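Local coordinates for protein proteolytically activated form of PPO4 Tyrosinase (Agaricus bisporus var. bisporus H97, PDB 4OUA) that uses a pair of copper ions to hydroxylate monophenols and oxidise the resulting o-diphenols to o-quinones, the first step of melanin synthesis, at residues A[31-36]-A[149-154]. Residues are numbered along the deposited sequence; the frame is centred on the assembly and turned at random.
Sequences YIRALQ and VKITNY
R33 runs its guanidinium into a slot between I151 and Y154. On one face lies the methyl CD1 of I151, 3.5 Å from R33 NE; over the opposite face comes the Y154 ring, its CE2 3.7 Å from R33 CZ, with the two planes only 14° apart. Both neighbours are offset toward the rim of the guanidinium, and R33 and Y154 meet tip to tip, so the overlap is partial. The tyrosine hydroxyl sits above the same face, 3.3 Å from R33 NE, at an angle too poor for a hydrogen bond. A bend at chi2 turns R33 CD away from a fully extended path, while I151 carries CG1 between its own backbone N and carbonyl carbon (chi1 63°) and then straightens to present CD1. At the edge of the guanidinium, near its plane, N153 OD1 stands 3.5 Å from R33 NH2. That same oxygen accepts the backbone N-H of Y154 at 2.8 Å, which helps hold the amide, with the donor tilted out of the carbonyl plane, just where the chain leaves the strand.

In the fold, this is one side of helix 25-39 laid against the two-stranded antiparallel hairpin 148-152/158-162, which belongs to the common central domain of the tyrosinase family and here lies away from the copper sites. Helix and strand segments cross at -102° with their axes 9.8 Å apart, and T29 OG1, on the same helix, takes a hydrogen bond from T152 N. V149 and I151, alternate residues of the strand, both send their side chains to the helix. I32, the residue just before R33, fills the apolar part of the contact: its CG1 packs on I151 CG2 at 3.9 Å, and its CG2 meets V149 CG2 at 4.2 Å. The Y154 ring also meets that of F112.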
loop_
_atom_site.group_PDB
_atom_site.type_symbol
_atom_site.label_atom_id
_atom_site.label_comp_id
_atom_site.label_asym_id
_atom_site.label_seq_id
_atom_site.Cartn_x
_atom_site.Cartn_y
_atom_site.Cartn_z
ATOM N N TYR A 31 -5.982 -14.195 4.213
ATOM C CA TYR A 31 -4.969 -13.148 4.239
ATOM C C TYR A 31 -3.795 -13.543 5.133
ATOM O O TYR A 31 -2.636 -13.343 4.773
ATOM C CB TYR A 31 -5.580 -11.825 4.707
ATOM C CG TYR A 31 -4.681 -10.629 4.493
ATOM C CD1 TYR A 31 -4.580 -10.029 3.244
ATOM C CD2 TYR A 31 -3.934 -10.100 5.538
ATOM C CE1 TYR A 31 -3.760 -8.935 3.041
ATOM C CE2 TYR A 31 -3.109 -9.006 5.344
ATOM C CZ TYR A 31 -3.027 -8.427 4.092
ATOM O OH TYR A 31 -2.208 -7.340 3.890
ATOM N N ILE A 32 -4.103 -14.107 6.297
ATOM C CA ILE A 32 -3.075 -14.546 7.236
ATOM C C ILE A 32 -2.267 -15.712 6.673
ATOM O O ILE A 32 -1.058 -15.805 6.890
ATOM C CB ILE A 32 -3.685 -14.966 8.585
ATOM C CG1 ILE A 32 -4.469 -13.806 9.205
ATOM C CG2 ILE A 32 -2.599 -15.450 9.533
ATOM C CD1 ILE A 32 -3.626 -12.589 9.510
ATOM N N ARG A 33 -2.941 -16.600 5.952
ATOM C CA ARG A 33 -2.275 -17.739 5.334
ATOM C C ARG A 33 -1.411 -17.306 4.153
ATOM O O ARG A 33 -0.248 -17.693 4.050
ATOM C CB ARG A 33 -3.299 -18.780 4.876
ATOM C CG ARG A 33 -4.021 -19.492 6.008
ATOM C CD ARG A 33 -3.045 -20.229 6.912
ATOM N NE ARG A 33 -3.714 -21.235 7.734
ATOM C CZ ARG A 33 -3.106 -21.969 8.663
ATOM N NH1 ARG A 33 -1.810 -21.809 8.897
ATOM N NH2 ARG A 33 -3.795 -22.861 9.360
ATOM N N ALA A 34 -1.989 -16.501 3.264
ATOM C CA ALA A 34 -1.303 -16.085 2.046
ATOM C C ALA A 34 -0.138 -15.155 2.351
ATOM O O ALA A 34 0.903 -15.214 1.694
ATOM C CB ALA A 34 -2.278 -15.415 1.092
ATOM N N LEU A 35 -0.314 -14.296 3.349
ATOM C CA LEU A 35 0.733 -13.359 3.739
ATOM C C LEU A 35 1.923 -14.097 4.350
ATOM O O LEU A 35 3.078 -13.761 4.087
ATOM C CB LEU A 35 0.186 -12.322 4.720
ATOM C CG LEU A 35 1.159 -11.234 5.167
ATOM C CD1 LEU A 35 1.742 -10.511 3.965
ATOM C CD2 LEU A 35 0.460 -10.258 6.094
ATOM N N GLN A 36 1.634 -15.106 5.164
ATOM C CA GLN A 36 2.681 -15.941 5.731
ATOM C C GLN A 36 3.356 -16.747 4.625
ATOM O O GLN A 36 4.557 -17.003 4.668
ATOM C CB GLN A 36 2.108 -16.871 6.805
ATOM C CG GLN A 36 3.142 -17.740 7.503
ATOM C CD GLN A 36 4.020 -16.953 8.455
ATOM O OE1 GLN A 36 3.527 -16.297 9.374
ATOM N NE2 GLN A 36 5.329 -17.012 8.239
ATOM N N VAL A 149 -3.330 -14.673 16.224
ATOM C CA VAL A 149 -4.638 -14.310 15.688
ATOM C C VAL A 149 -5.489 -15.538 15.382
ATOM O O VAL A 149 -4.971 -16.581 14.987
ATOM C CB VAL A 149 -4.509 -13.463 14.406
ATOM C CG1 VAL A 149 -3.909 -12.097 14.723
ATOM C CG2 VAL A 149 -3.677 -14.195 13.362
ATOM N N LYS A 150 -6.798 -15.400 15.563
ATOM C CA LYS A 150 -7.733 -16.491 15.315
ATOM C C LYS A 150 -8.113 -16.599 13.841
ATOM O O LYS A 150 -8.599 -15.641 13.238
ATOM C CB LYS A 150 -9.001 -16.311 16.153
ATOM C CG LYS A 150 -8.787 -16.350 17.655
ATOM C CD LYS A 150 -10.107 -16.150 18.385
ATOM C CE LYS A 150 -9.927 -16.162 19.894
ATOM N NZ LYS A 150 -11.215 -15.909 20.599
ATOM N N ILE A 151 -7.894 -17.776 13.265
ATOM C CA ILE A 151 -8.338 -18.051 11.906
ATOM C C ILE A 151 -9.052 -19.396 11.856
ATOM O O ILE A 151 -9.131 -20.105 12.860
ATOM C CB ILE A 151 -7.166 -18.054 10.905
ATOM C CG1 ILE A 151 -6.177 -19.168 11.242
ATOM C CG2 ILE A 151 -6.470 -16.704 10.894
ATOM C CD1 ILE A 151 -5.019 -19.263 10.274
ATOM N N THR A 152 -9.584 -19.735 10.688
ATOM C CA THR A 152 -10.231 -21.025 10.498
ATOM C C THR A 152 -9.243 -22.013 9.891
ATOM O O THR A 152 -8.602 -21.722 8.880
ATOM C CB THR A 152 -11.474 -20.913 9.597
ATOM O OG1 THR A 152 -12.477 -20.135 10.262
ATOM C CG2 THR A 152 -12.034 -22.291 9.288
ATOM N N ASN A 153 -9.116 -23.178 10.517
ATOM C CA ASN A 153 -8.191 -24.193 10.038
ATOM C C ASN A 153 -8.720 -24.885 8.787
ATOM O O ASN A 153 -9.889 -24.728 8.430
ATOM C CB ASN A 153 -7.911 -25.219 11.132
ATOM C CG ASN A 153 -6.499 -25.755 11.071
ATOM O OD1 ASN A 153 -5.809 -25.603 10.062
ATOM N ND2 ASN A 153 -6.057 -26.386 12.153
ATOM N N TYR A 154 -7.860 -25.655 8.127
ATOM C CA TYR A 154 -8.210 -26.278 6.855
ATOM C C TYR A 154 -9.287 -27.352 6.999
ATOM O O TYR A 154 -9.786 -27.876 6.004
ATOM C CB TYR A 154 -6.966 -26.877 6.199
ATOM C CG TYR A 154 -5.882 -25.865 5.909
ATOM C CD1 TYR A 154 -6.006 -24.968 4.855
ATOM C CD2 TYR A 154 -4.732 -25.809 6.686
ATOM C CE1 TYR A 154 -5.016 -24.039 4.586
ATOM C CE2 TYR A 154 -3.737 -24.884 6.423
ATOM C CZ TYR A 154 -3.884 -24.002 5.372
ATOM O OH TYR A 154 -2.897 -23.080 5.106
#